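Local coordinates for conserved exported protein (Bacteroides fragilis, PDB 3CLW), which is of unknown function but probably hydrolyses O-glycosidic bonds, like the glycoside hydrolases of family 30, at residues A27-F32 / V360-D365; L287-R292 / E422-L427; A205-M210 / H253-K258; V438-I443 / I452-D457. One frame throughout, in Å; residues are numbered along the deposited sequence.

Contact 1: residues A27-F32 / V360-D365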
loop_
_atom_site.group_PDB
_atom_site.type_symbol
_atom_site.label_atom_id
_atom_site.label_comp_id
_atom_site.label_asym_id
_atom_site.label_seq_id
_atom_site.Cartn_x
_atom_site.Cartn_y
_atom_site.Cartn_z
ATOM N N ALA A 27 -6.025 5.449 -7.577
ATOM C CA ALA A 27 -6.042 5.098 -9.016
ATOM C C ALA A 27 -7.470 4.936 -9.556
ATOM O O ALA A 27 -8.357 4.385 -8.853
ATOM C CB ALA A 27 -5.252 3.858 -9.254
ATOM N N TRP A 28 -7.681 5.435 -10.781
ATOM C CA TRP A 28 -8.884 5.170 -11.571
ATOM C C TRP A 28 -10.132 5.910 -11.103
ATOM O O TRP A 28 -10.649 6.732 -11.842
ATOM C CB TRP A 28 -9.169 3.681 -11.687
ATOM C CG TRP A 28 -8.063 2.894 -12.306
ATOM C CD1 TRP A 28 -7.003 3.365 -13.065
ATOM C CD2 TRP A 28 -7.891 1.472 -12.218
ATOM N NE1 TRP A 28 -6.196 2.302 -13.445
ATOM C CE2 TRP A 28 -6.726 1.139 -12.940
ATOM C CE3 TRP A 28 -8.635 0.444 -11.621
ATOM C CZ2 TRP A 28 -6.278 -0.171 -13.059
ATOM C CZ3 TRP A 28 -8.187 -0.885 -11.773
ATOM C CH2 TRP A 28 -7.027 -1.167 -12.475
ATOM N N ARG A 29 -10.552 5.664 -9.862
ATOM C CA ARG A 29 -11.860 6.102 -9.367
ATOM C C ARG A 29 -11.924 7.468 -8.705
ATOM O O ARG A 29 -12.920 8.183 -8.846
ATOM C CB ARG A 29 -12.486 4.973 -8.519
ATOM C CG ARG A 29 -12.525 3.713 -9.385
ATOM C CD ARG A 29 -13.183 2.542 -8.767
ATOM N NE ARG A 29 -12.260 1.665 -8.072
ATOM C CZ ARG A 29 -11.686 0.572 -8.561
ATOM N NH1 ARG A 29 -11.837 0.181 -9.812
ATOM N NH2 ARG A 29 -10.927 -0.132 -7.755
ATOM N N CYS A 30 -10.852 7.845 -8.023
ATOM C CA CYS A 30 -10.784 9.109 -7.318
ATOM C C CYS A 30 -10.842 10.318 -8.244
ATOM O O CYS A 30 -11.320 11.407 -7.847
ATOM C CB CYS A 30 -9.538 9.145 -6.408
ATOM S SG CYS A 30 -9.765 8.016 -4.988
ATOM N N ALA A 31 -10.387 10.134 -9.482
ATOM C CA ALA A 31 -10.563 11.188 -10.490
ATOM C C ALA A 31 -12.064 11.518 -10.651
ATOM O O ALA A 31 -12.431 12.685 -10.818
ATOM C CB ALA A 31 -9.945 10.773 -11.834
ATOM N N PHE A 32 -12.920 10.500 -10.590
ATOM C CA PHE A 32 -14.359 10.726 -10.773
ATOM C C PHE A 32 -14.993 11.256 -9.505
ATOM O O PHE A 32 -15.704 12.229 -9.548
ATOM C CB PHE A 32 -15.070 9.463 -11.268
ATOM C CG PHE A 32 -14.657 9.073 -12.643
ATOM C CD1 PHE A 32 -15.246 9.688 -13.752
ATOM C CD2 PHE A 32 -13.624 8.136 -12.848
ATOM C CE1 PHE A 32 -14.847 9.352 -15.050
ATOM C CE2 PHE A 32 -13.240 7.787 -14.136
ATOM C CZ PHE A 32 -13.848 8.398 -15.237
ATOM N N VAL A 360 -11.046 2.737 -2.954
ATOM C CA VAL A 360 -12.450 2.484 -3.277
ATOM C C VAL A 360 -12.532 1.522 -4.456
ATOM O O VAL A 360 -11.574 1.390 -5.272
ATOM C CB VAL A 360 -13.250 3.800 -3.570
ATOM C CG1 VAL A 360 -13.167 4.764 -2.399
ATOM C CG2 VAL A 360 -12.708 4.482 -4.820
ATOM N N SER A 361 -13.655 0.816 -4.512
ATOM C CA SER A 361 -13.856 -0.262 -5.458
ATOM C C SER A 361 -15.341 -0.520 -5.541
ATOM O O SER A 361 -16.089 -0.191 -4.612
ATOM C CB SER A 361 -13.168 -1.547 -4.970
ATOM O OG SER A 361 -13.375 -2.634 -5.886
ATOM N N LEU A 362 -15.763 -1.123 -6.649
ATOM C CA LEU A 362 -17.148 -1.564 -6.789
ATOM C C LEU A 362 -17.348 -2.918 -6.135
ATOM O O LEU A 362 -18.471 -3.312 -5.871
ATOM C CB LEU A 362 -17.546 -1.615 -8.268
ATOM C CG LEU A 362 -18.019 -0.310 -8.926
ATOM C CD1 LEU A 362 -16.955 0.773 -8.942
ATOM C CD2 LEU A 362 -18.389 -0.657 -10.334
ATOM N N GLY A 363 -16.249 -3.625 -5.873
ATOM C CA GLY A 363 -16.286 -4.979 -5.293
ATOM C C GLY A 363 -16.021 -4.904 -3.810
ATOM O O GLY A 363 -15.829 -3.807 -3.277
ATOM N N GLU A 364 -15.997 -6.055 -3.137
ATOM C CA GLU A 364 -15.657 -6.103 -1.707
ATOM C C GLU A 364 -14.215 -6.594 -1.563
ATOM O O GLU A 364 -13.959 -7.710 -1.091
ATOM C CB GLU A 364 -16.637 -6.970 -0.889
ATOM C CG GLU A 364 -16.707 -6.577 0.618
ATOM C CD GLU A 364 -17.475 -7.591 1.523
ATOM O OE1 GLU A 364 -18.101 -8.550 1.023
ATOM O OE2 GLU A 364 -17.436 -7.434 2.755
ATOM N N ASP A 365 -13.269 -5.757 -1.986
ATOM C CA ASP A 365 -11.872 -6.199 -2.117
ATOM C C ASP A 365 -10.856 -5.170 -1.614
ATOM O O ASP A 365 -9.673 -5.389 -1.716
ATOM C CB ASP A 365 -11.592 -6.575 -3.563
ATOM C CG ASP A 365 -12.214 -5.596 -4.549
ATOM O OD1 ASP A 365 -12.273 -4.388 -4.277
ATOM O OD2 ASP A 365 -12.682 -6.042 -5.614
#

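Contact 2: residues L287-R292 / E422-L427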
loop_
_atom_site.group_PDB
_atom_site.type_symbol
_atom_site.label_atom_id
_atom_site.label_comp_id
_atom_site.label_asym_id
_atom_site.label_seq_id
_atom_site.Cartn_x
_atom_site.Cartn_y
_atom_site.Cartn_z
ATOM N N LEU A 287 3.184 -20.686 2.471
ATOM C CA LEU A 287 3.741 -19.724 1.534
ATOM C C LEU A 287 3.814 -18.327 2.167
ATOM O O LEU A 287 4.840 -17.654 2.080
ATOM C CB LEU A 287 2.930 -19.724 0.238
ATOM C CG LEU A 287 3.186 -18.628 -0.805
ATOM C CD1 LEU A 287 4.631 -18.704 -1.353
ATOM C CD2 LEU A 287 2.152 -18.732 -1.929
ATOM N N LEU A 288 2.719 -17.913 2.814
ATOM C CA LEU A 288 2.626 -16.600 3.452
ATOM C C LEU A 288 3.852 -16.338 4.321
ATOM O O LEU A 288 4.549 -15.322 4.159
ATOM C CB LEU A 288 1.328 -16.491 4.277
ATOM C CG LEU A 288 1.122 -15.383 5.334
ATOM C CD1 LEU A 288 0.674 -14.052 4.723
ATOM C CD2 LEU A 288 0.123 -15.826 6.394
ATOM N N VAL A 289 4.132 -17.255 5.240
ATOM C CA VAL A 289 5.199 -17.005 6.215
ATOM C C VAL A 289 6.626 -17.226 5.682
ATOM O O VAL A 289 7.527 -16.444 6.000
ATOM C CB VAL A 289 4.964 -17.744 7.571
ATOM C CG1 VAL A 289 3.622 -17.316 8.180
ATOM C CG2 VAL A 289 5.050 -19.289 7.423
ATOM N N ASP A 290 6.820 -18.273 4.871
ATOM C CA ASP A 290 8.127 -18.597 4.271
ATOM C C ASP A 290 8.673 -17.479 3.383
ATOM O O ASP A 290 9.811 -17.024 3.573
ATOM C CB ASP A 290 8.043 -19.872 3.420
ATOM C CG ASP A 290 7.926 -21.148 4.256
ATOM O OD1 ASP A 290 7.654 -22.209 3.634
ATOM O OD2 ASP A 290 8.096 -21.106 5.508
ATOM N N ILE A 291 7.869 -17.035 2.411
ATOM C CA ILE A 291 8.338 -16.007 1.485
ATOM C C ILE A 291 8.691 -14.696 2.204
ATOM O O ILE A 291 9.700 -14.070 1.875
ATOM C CB ILE A 291 7.377 -15.766 0.305
ATOM C CG1 ILE A 291 8.092 -14.950 -0.796
ATOM C CG2 ILE A 291 6.102 -15.060 0.761
ATOM C CD1 ILE A 291 7.544 -15.142 -2.162
ATOM N N ARG A 292 7.898 -14.319 3.205
ATOM C CA ARG A 292 8.143 -13.084 3.943
ATOM C C ARG A 292 9.363 -13.165 4.866
ATOM O O ARG A 292 10.093 -12.173 5.050
ATOM C CB ARG A 292 6.878 -12.660 4.705
ATOM C CG ARG A 292 5.881 -11.886 3.838
ATOM C CD ARG A 292 4.430 -12.065 4.264
ATOM N NE ARG A 292 3.572 -11.511 3.221
ATOM C CZ ARG A 292 3.094 -12.194 2.184
ATOM N NH1 ARG A 292 3.326 -13.498 2.074
ATOM N NH2 ARG A 292 2.361 -11.579 1.259
ATOM N N GLU A 422 2.111 -21.571 12.970
ATOM C CA GLU A 422 1.008 -21.926 13.843
ATOM C C GLU A 422 0.257 -20.671 14.194
ATOM O O GLU A 422 -0.969 -20.661 14.196
ATOM C CB GLU A 422 1.480 -22.708 15.082
ATOM C CG GLU A 422 1.613 -24.216 14.785
ATOM C CD GLU A 422 2.404 -25.029 15.838
ATOM O OE1 GLU A 422 2.873 -24.431 16.857
ATOM O OE2 GLU A 422 2.546 -26.277 15.609
ATOM N N ALA A 423 0.998 -19.599 14.448
ATOM C CA ALA A 423 0.402 -18.293 14.720
ATOM C C ALA A 423 -0.566 -17.857 13.615
ATOM O O ALA A 423 -1.629 -17.318 13.910
ATOM C CB ALA A 423 1.478 -17.262 14.917
ATOM N N ALA A 424 -0.211 -18.130 12.358
ATOM C CA ALA A 424 -1.021 -17.733 11.198
ATOM C C ALA A 424 -2.472 -18.259 11.197
ATOM O O ALA A 424 -3.350 -17.681 10.539
ATOM C CB ALA A 424 -0.322 -18.117 9.909
ATOM N N THR A 425 -2.736 -19.350 11.914
ATOM C CA THR A 425 -4.099 -19.899 11.947
ATOM C C THR A 425 -4.705 -19.801 13.331
ATOM O O THR A 425 -5.829 -20.253 13.544
ATOM C CB THR A 425 -4.185 -21.384 11.443
ATOM O OG1 THR A 425 -3.218 -22.194 12.138
ATOM C CG2 THR A 425 -3.922 -21.445 9.962
ATOM N N SER A 426 -3.963 -19.231 14.274
ATOM C CA SER A 426 -4.477 -19.049 15.630
ATOM C C SER A 426 -4.412 -17.592 16.101
ATOM O O SER A 426 -5.391 -16.858 15.952
ATOM C CB SER A 426 -3.799 -20.014 16.623
ATOM O OG SER A 426 -2.396 -19.807 16.719
ATOM N N LEU A 427 -3.273 -17.167 16.647
ATOM C CA LEU A 427 -3.174 -15.869 17.290
ATOM C C LEU A 427 -1.885 -15.107 16.913
ATOM O O LEU A 427 -0.761 -15.593 17.157
ATOM C CB LEU A 427 -3.287 -16.034 18.800
ATOM C CG LEU A 427 -3.204 -14.758 19.634
ATOM C CD1 LEU A 427 -4.538 -13.996 19.641
ATOM C CD2 LEU A 427 -2.768 -15.066 21.048
#

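Contact 3: residues A205-M210 / H253-K258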
loop_
_atom_site.group_PDB
_atom_site.type_symbol
_atom_site.label_atom_id
_atom_site.label_comp_id
_atom_site.label_asym_id
_atom_site.label_seq_id
_atom_site.Cartn_x
_atom_site.Cartn_y
_atom_site.Cartn_z
ATOM N N ALA A 205 17.696 -3.776 -16.354
ATOM C CA ALA A 205 18.439 -2.731 -17.058
ATOM C C ALA A 205 17.584 -1.480 -17.229
ATOM O O ALA A 205 18.068 -0.366 -17.047
ATOM C CB ALA A 205 19.002 -3.228 -18.404
ATOM N N ASP A 206 16.312 -1.667 -17.566
ATOM C CA ASP A 206 15.353 -0.565 -17.679
ATOM C C ASP A 206 15.198 0.159 -16.333
ATOM O O ASP A 206 15.304 1.372 -16.254
ATOM C CB ASP A 206 14.006 -1.093 -18.174
ATOM C CG ASP A 206 14.099 -1.754 -19.559
ATOM O OD1 ASP A 206 14.946 -1.337 -20.391
ATOM O OD2 ASP A 206 13.322 -2.699 -19.820
ATOM N N LEU A 207 15.002 -0.622 -15.281
ATOM C CA LEU A 207 14.795 -0.094 -13.955
ATOM C C LEU A 207 15.993 0.717 -13.493
ATOM O O LEU A 207 15.838 1.803 -12.910
ATOM C CB LEU A 207 14.502 -1.242 -12.974
ATOM C CG LEU A 207 13.142 -1.923 -13.180
ATOM C CD1 LEU A 207 12.992 -3.131 -12.267
ATOM C CD2 LEU A 207 11.967 -0.951 -12.986
ATOM N N TYR A 208 17.192 0.179 -13.754
ATOM C CA TYR A 208 18.435 0.831 -13.375
ATOM C C TYR A 208 18.562 2.191 -14.057
ATOM O O TYR A 208 18.938 3.179 -13.419
ATOM C CB TYR A 208 19.654 -0.096 -13.658
ATOM C CG TYR A 208 20.992 0.551 -13.387
ATOM C CD1 TYR A 208 21.685 0.300 -12.221
ATOM C CD2 TYR A 208 21.550 1.449 -14.311
ATOM C CE1 TYR A 208 22.925 0.911 -11.976
ATOM C CE2 TYR A 208 22.782 2.075 -14.082
ATOM C CZ TYR A 208 23.460 1.802 -12.922
ATOM O OH TYR A 208 24.681 2.417 -12.707
ATOM N N ARG A 209 18.229 2.250 -15.336
ATOM C CA ARG A 209 18.283 3.511 -16.063
ATOM C C ARG A 209 17.304 4.529 -15.515
ATOM O O ARG A 209 17.658 5.690 -15.382
ATOM C CB ARG A 209 18.042 3.342 -17.574
ATOM C CG ARG A 209 19.220 2.830 -18.356
ATOM C CD ARG A 209 19.030 3.033 -19.867
ATOM N NE ARG A 209 19.270 4.418 -20.321
ATOM C CZ ARG A 209 18.960 4.867 -21.543
ATOM N NH1 ARG A 209 18.378 4.074 -22.443
ATOM N NH2 ARG A 209 19.233 6.112 -21.872
ATOM N N MET A 210 16.073 4.097 -15.207
ATOM C CA MET A 210 15.092 4.991 -14.652
ATOM C C MET A 210 15.606 5.540 -13.323
ATOM O O MET A 210 15.541 6.737 -13.073
ATOM C CB MET A 210 13.716 4.317 -14.538
ATOM C CG MET A 210 12.847 4.377 -15.863
ATOM S SD MET A 210 12.858 5.982 -16.739
ATOM C CE MET A 210 12.335 7.043 -15.363
ATOM N N HIS A 253 19.259 -9.211 -4.749
ATOM C CA HIS A 253 20.708 -9.387 -4.891
ATOM C C HIS A 253 21.282 -8.573 -6.036
ATOM O O HIS A 253 22.383 -8.011 -5.918
ATOM C CB HIS A 253 21.109 -10.868 -5.004
ATOM C CG HIS A 253 21.112 -11.583 -3.690
ATOM N ND1 HIS A 253 22.203 -11.592 -2.849
ATOM C CD2 HIS A 253 20.146 -12.288 -3.054
ATOM C CE1 HIS A 253 21.927 -12.301 -1.770
ATOM N NE2 HIS A 253 20.682 -12.731 -1.870
ATOM N N SER A 254 20.523 -8.489 -7.117
ATOM C CA SER A 254 20.993 -7.823 -8.312
ATOM C C SER A 254 20.952 -6.298 -8.197
ATOM O O SER A 254 21.793 -5.618 -8.776
ATOM C CB SER A 254 20.176 -8.284 -9.500
ATOM O OG SER A 254 20.559 -7.571 -10.647
ATOM N N MET A 255 19.988 -5.781 -7.427
ATOM C CA MET A 255 19.722 -4.330 -7.323
ATOM C C MET A 255 20.056 -3.742 -5.947
ATOM O O MET A 255 20.433 -2.568 -5.856
ATOM C CB MET A 255 18.266 -3.978 -7.736
ATOM C CG MET A 255 17.892 -4.359 -9.206
ATOM S SD MET A 255 16.496 -3.552 -10.054
ATOM C CE MET A 255 17.328 -2.077 -10.574
ATOM N N PHE A 256 19.917 -4.540 -4.887
ATOM C CA PHE A 256 20.067 -4.016 -3.537
ATOM C C PHE A 256 21.208 -4.666 -2.714
ATOM O O PHE A 256 21.218 -4.594 -1.479
ATOM C CB PHE A 256 18.712 -4.049 -2.806
ATOM C CG PHE A 256 17.677 -3.085 -3.386
ATOM C CD1 PHE A 256 16.824 -3.480 -4.407
ATOM C CD2 PHE A 256 17.579 -1.769 -2.903
ATOM C CE1 PHE A 256 15.872 -2.578 -4.933
ATOM C CE2 PHE A 256 16.634 -0.870 -3.418
ATOM C CZ PHE A 256 15.788 -1.267 -4.436
ATOM N N TYR A 257 22.158 -5.288 -3.420
ATOM C CA TYR A 257 23.494 -5.626 -2.881
ATOM C C TYR A 257 24.533 -4.774 -3.601
ATOM O O TYR A 257 24.342 -4.383 -4.749
ATOM C CB TYR A 257 23.817 -7.113 -3.057
ATOM C CG TYR A 257 23.317 -7.975 -1.926
ATOM C CD1 TYR A 257 24.208 -8.756 -1.165
ATOM C CD2 TYR A 257 21.961 -8.014 -1.604
ATOM C CE1 TYR A 257 23.752 -9.556 -0.107
ATOM C CE2 TYR A 257 21.496 -8.786 -0.566
ATOM C CZ TYR A 257 22.387 -9.564 0.192
ATOM O OH TYR A 257 21.907 -10.339 1.233
ATOM N N LYS A 258 25.633 -4.476 -2.933
ATOM C CA LYS A 258 26.553 -3.488 -3.478
ATOM C C LYS A 258 27.309 -4.018 -4.678
ATOM O O LYS A 258 27.750 -3.242 -5.517
ATOM C CB LYS A 258 27.464 -2.894 -2.394
ATOM C CG LYS A 258 28.894 -3.337 -2.378
ATOM C CD LYS A 258 29.659 -2.594 -1.251
ATOM C CE LYS A 258 31.176 -2.967 -1.215
ATOM N NZ LYS A 258 31.448 -4.247 -0.475
#

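Contact 4: residues V438-I443 / I452-D457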
loop_
_atom_site.group_PDB
_atom_site.type_symbol
_atom_site.label_atom_id
_atom_site.label_comp_id
_atom_site.label_asym_id
_atom_site.label_seq_id
_atom_site.Cartn_x
_atom_site.Cartn_y
_atom_site.Cartn_z
ATOM N N VAL A 438 2.392 2.592 23.959
ATOM C CA VAL A 438 2.701 1.282 23.412
ATOM C C VAL A 438 1.403 0.714 22.825
ATOM O O VAL A 438 0.382 0.625 23.518
ATOM C CB VAL A 438 3.385 0.339 24.442
ATOM C CG1 VAL A 438 3.691 -1.045 23.834
ATOM C CG2 VAL A 438 4.675 0.959 24.933
ATOM N N VAL A 439 1.473 0.361 21.530
ATOM C CA VAL A 439 0.347 -0.093 20.732
ATOM C C VAL A 439 0.526 -1.567 20.399
ATOM O O VAL A 439 1.532 -1.967 19.830
ATOM C CB VAL A 439 0.244 0.730 19.394
ATOM C CG1 VAL A 439 -0.827 0.151 18.446
ATOM C CG2 VAL A 439 0.022 2.231 19.671
ATOM N N THR A 440 -0.445 -2.377 20.765
ATOM C CA THR A 440 -0.393 -3.800 20.497
ATOM C C THR A 440 -1.621 -4.221 19.668
ATOM O O THR A 440 -2.749 -3.817 19.949
ATOM C CB THR A 440 -0.286 -4.569 21.830
ATOM O OG1 THR A 440 0.887 -4.111 22.524
ATOM C CG2 THR A 440 -0.171 -6.032 21.604
ATOM N N VAL A 441 -1.393 -4.995 18.621
ATOM C CA VAL A 441 -2.491 -5.410 17.763
ATOM C C VAL A 441 -2.497 -6.918 17.722
ATOM O O VAL A 441 -1.513 -7.534 17.311
ATOM C CB VAL A 441 -2.387 -4.819 16.321
ATOM C CG1 VAL A 441 -3.576 -5.227 15.474
ATOM C CG2 VAL A 441 -2.271 -3.305 16.350
ATOM N N ALA A 442 -3.605 -7.492 18.171
ATOM C CA ALA A 442 -3.769 -8.919 18.317
ATOM C C ALA A 442 -4.832 -9.427 17.381
ATOM O O ALA A 442 -5.963 -8.938 17.382
ATOM C CB ALA A 442 -4.129 -9.266 19.757
ATOM N N ILE A 443 -4.475 -10.403 16.563
ATOM C CA ILE A 443 -5.473 -11.046 15.713
ATOM C C ILE A 443 -5.814 -12.395 16.276
ATOM O O ILE A 443 -4.928 -13.250 16.402
ATOM C CB ILE A 443 -4.985 -11.250 14.256
ATOM C CG1 ILE A 443 -4.433 -9.942 13.687
ATOM C CG2 ILE A 443 -6.119 -11.839 13.385
ATOM C CD1 ILE A 443 -3.649 -10.134 12.405
ATOM N N ILE A 452 -5.783 -13.325 27.257
ATOM C CA ILE A 452 -4.341 -13.099 27.311
ATOM C C ILE A 452 -3.944 -12.182 28.457
ATOM O O ILE A 452 -4.767 -11.438 28.978
ATOM C CB ILE A 452 -3.766 -12.557 25.957
ATOM C CG1 ILE A 452 -4.253 -11.131 25.667
ATOM C CG2 ILE A 452 -4.093 -13.498 24.782
ATOM C CD1 ILE A 452 -3.334 -10.362 24.723
ATOM N N SER A 453 -2.683 -12.266 28.859
ATOM C CA SER A 453 -2.100 -11.314 29.788
ATOM C C SER A 453 -1.033 -10.512 29.068
ATOM O O SER A 453 -0.143 -11.065 28.420
ATOM C CB SER A 453 -1.508 -12.009 31.027
ATOM N N LEU A 454 -1.115 -9.202 29.190
ATOM C CA LEU A 454 -0.177 -8.338 28.522
ATOM C C LEU A 454 0.729 -7.704 29.558
ATOM O O LEU A 454 0.280 -6.941 30.410
ATOM C CB LEU A 454 -0.937 -7.293 27.700
ATOM C CG LEU A 454 -0.253 -6.650 26.508
ATOM C CD1 LEU A 454 0.181 -7.713 25.478
ATOM C CD2 LEU A 454 -1.164 -5.599 25.862
ATOM N N ASN A 455 2.009 -8.044 29.489
ATOM C CA ASN A 455 2.997 -7.583 30.450
ATOM C C ASN A 455 3.848 -6.502 29.812
ATOM O O ASN A 455 4.670 -6.785 28.930
ATOM C CB ASN A 455 3.878 -8.764 30.853
ATOM C CG ASN A 455 4.745 -8.481 32.056
ATOM O OD1 ASN A 455 4.783 -9.294 32.978
ATOM N ND2 ASN A 455 5.463 -7.348 32.055
ATOM N N CYS A 456 3.653 -5.271 30.266
ATOM C CA CYS A 456 4.199 -4.108 29.585
ATOM C C CYS A 456 4.753 -3.113 30.595
ATOM O O CYS A 456 4.040 -2.206 31.030
ATOM C CB CYS A 456 3.110 -3.464 28.714
ATOM S SG CYS A 456 3.663 -2.005 27.804
ATOM N N ASP A 457 6.034 -3.296 30.953
ATOM C CA ASP A 457 6.672 -2.596 32.092
ATOM C C ASP A 457 5.841 -2.771 33.369
ATOM O O ASP A 457 5.662 -3.897 33.854
ATOM C CB ASP A 457 6.930 -1.106 31.801
ATOM C CG ASP A 457 8.338 -0.834 31.248
ATOM O OD1 ASP A 457 9.021 -1.787 30.787
ATOM O OD2 ASP A 457 8.766 0.350 31.270
#

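Contact 1: residues A27-F32 / V360-D365
The carbonyl oxygen of Val-360 is gripped side-on by two nitrogens of Arg-29. NE reaches Val-360 O at 2.9 Å from above the carbonyl plane, 45° out of it, while Arg-29 NH2, 3.0 Å from Val-360 O, lies in that plane and on a lone pair. The oxygen sits almost in the plane of the guanidinium, at its edge, and two bonds from one rigid group fix how that group is turned. Thr-358 OG1 also bonds to Val-360 O. A bend at chi3 (-93°) in the side chain helps bring NE and NH2 round to the same oxygen.

In a family 30 TIM barrel these residues follow the first and last barrel strands, 6-25 and 353-356, so the arginine ties together the two segments that leave the barrel at its carboxyl end, the end where glycosidases of this fold carry their active sites.

The stem of the arginine packs as well: Arg-29 CB lies 3.7 Å from Val-360 CG2, and farther out Arg-29 CD meets Leu-362 CD1 at 4.2 Å. Beyond the grip, Gly-363 N donates to Ser-361 OG over 3.0 Å, which makes an ST turn. The same hydroxyl donates to Asp-365 OD1, 2.6 Å from Ser-361 OG, using the syn lone pair of the carboxylate.

Contact 2: residues L287-R292 / E422-L427
Ala-424 makes the whole apolar contact from its segment, its methyl facing two neighbouring residues of helix 285-300. Leu-288 CD2 comes to 4.2 Å from Ala-424 CB, and Val-289 CG1 to 4.4 Å from the same carbon. The touch is light, and the backbones keep apart, with Val-289 CA and Ala-424 CA 8.0 Å from each other. For Leu-288, chi1 of 164° sets CG opposite the backbone N and carries CD2 out toward the alanine.

Polar bonds hold each side in shape without crossing between them. Arg-292 NH1 donates in the carbonyl plane to Leu-288 O at 3.0 Å, and Leu-288 CD1 lies over one face of that guanidinium, toward its rim; Asp-345 and Asp-278 supply its salt bridges. In the other segment, Glu-422 O accepts from Thr-425 N at 3.2 Å and from Ser-426 OG at 3.0 Å, the two donors on opposite faces of the carbonyl plane. Ala-423 to Ser-426 form a type I turn, and Arg-340 of helix 328-347 bonds to Ala-424 O.

An outer barrel helix thus meets a turn of the beta domain, in keeping with the family 30 plan of a TIM barrel carrying a beta-sandwich on its side.

Contact 3: residues A205-M210 / H253-K258
Tyr-208 and Met-255 mark the closest backbone approach of the two helical segments, with Tyr-208 CA and Met-255 CA 8.1 Å apart. Met-255 fills that gap almost alone. Its terminal methyl does the touching, with CE 3.8 Å from Leu-207 CB and 3.9 Å from the backbone atom Tyr-208 N, so that it rests against the helix backbone. Tyr-208 CB stands slightly farther from Met-255 CE, at 4.3 Å. Behind the methyl, Met-255 SD is 4.2 Å from Leu-207 CD1, where the two side chains cross at about a right angle. The bend at chi3 (82°) turns CE aside from the line of the rest of the methionine.

Helices 204-221 and 251-256 follow successive parallel strands of the TIM barrel, 178-182 and 226-232, and this is the packing of neighbouring outer helices around it. Leu-207 and Met-255 both also reach strand 226-232, through Pro-230 and Ile-229.

Tyr-208 sends its hydroxyl elsewhere, to Lys-266 NZ, and its ring meets Phe-267 edge-to-face. At the far side of the short helix, the rings of His-253 and Tyr-257 lie one over the other: His-253 ND1 is 3.5 Å above the centre of the Tyr-257 ring. Glu-298 holds both of their polar ends, taking His-253 NE2 on its carboxylate and Tyr-257 OH on its backbone oxygen.

Contact 4: residues V438-I443 / I452-D457
This contact belongs to the interior of the beta domain beside the barrel, where two segments face each other across the side-chain core of what is probably the beta-sandwich of the family. The segments run in opposite directions but share no hydrogen bond: Val-438 CA and Cys-456 CA are 8.3 Å apart, and Thr-440 CA and Leu-454 CA 9.2 Å. What fills the gap comes from every second residue of each segment.

At one end, the sulfur of Cys-456 meets the root and one branch of a valine, with SG 4.1 Å from both Val-438 CB and Val-438 CG1. The cysteine can reach this far because SG extends opposite its backbone N (chi1 -180°). Two residues along, Thr-440 and Leu-454 point tip to tip, Thr-440 OG1 lying 4.2 Å from Leu-454 CD2. That hydroxyl is buried, and its polar need is met by a hydrogen bond with Ser-431 OG on the adjoining strand.

Strand 438-444 is flanked in its own layer by 427-433 and 490-495, both antiparallel to it, while 450-455 pairs with 6-25 and 484-486. Ile-10 of strand 6-25 packs on Val-438 and Thr-440, and Leu-486 of strand 484-486 touches both Ala-442 and Ile-452.

From the N terminus, contact 1 opens first and closes a very long loop at 360-365, joining the segments that follow the first and last barrel strands. Contact 3 lies wholly within that span, a shorter closure between two outer barrel helices. Contact 2 starts inside it too, on helix 285-300, but ends at 422-427, so contacts 1 and 2 cross, and contact 2 ties the barrel to the beta domain. Contact 4 comes last, closing a short loop within that domain. It touches contact 2: Leu-427 CD1 packs 3.3 Å from Ile-443 O. Contacts 3 and 4 lie farthest apart, their centres about 40 Å from each other.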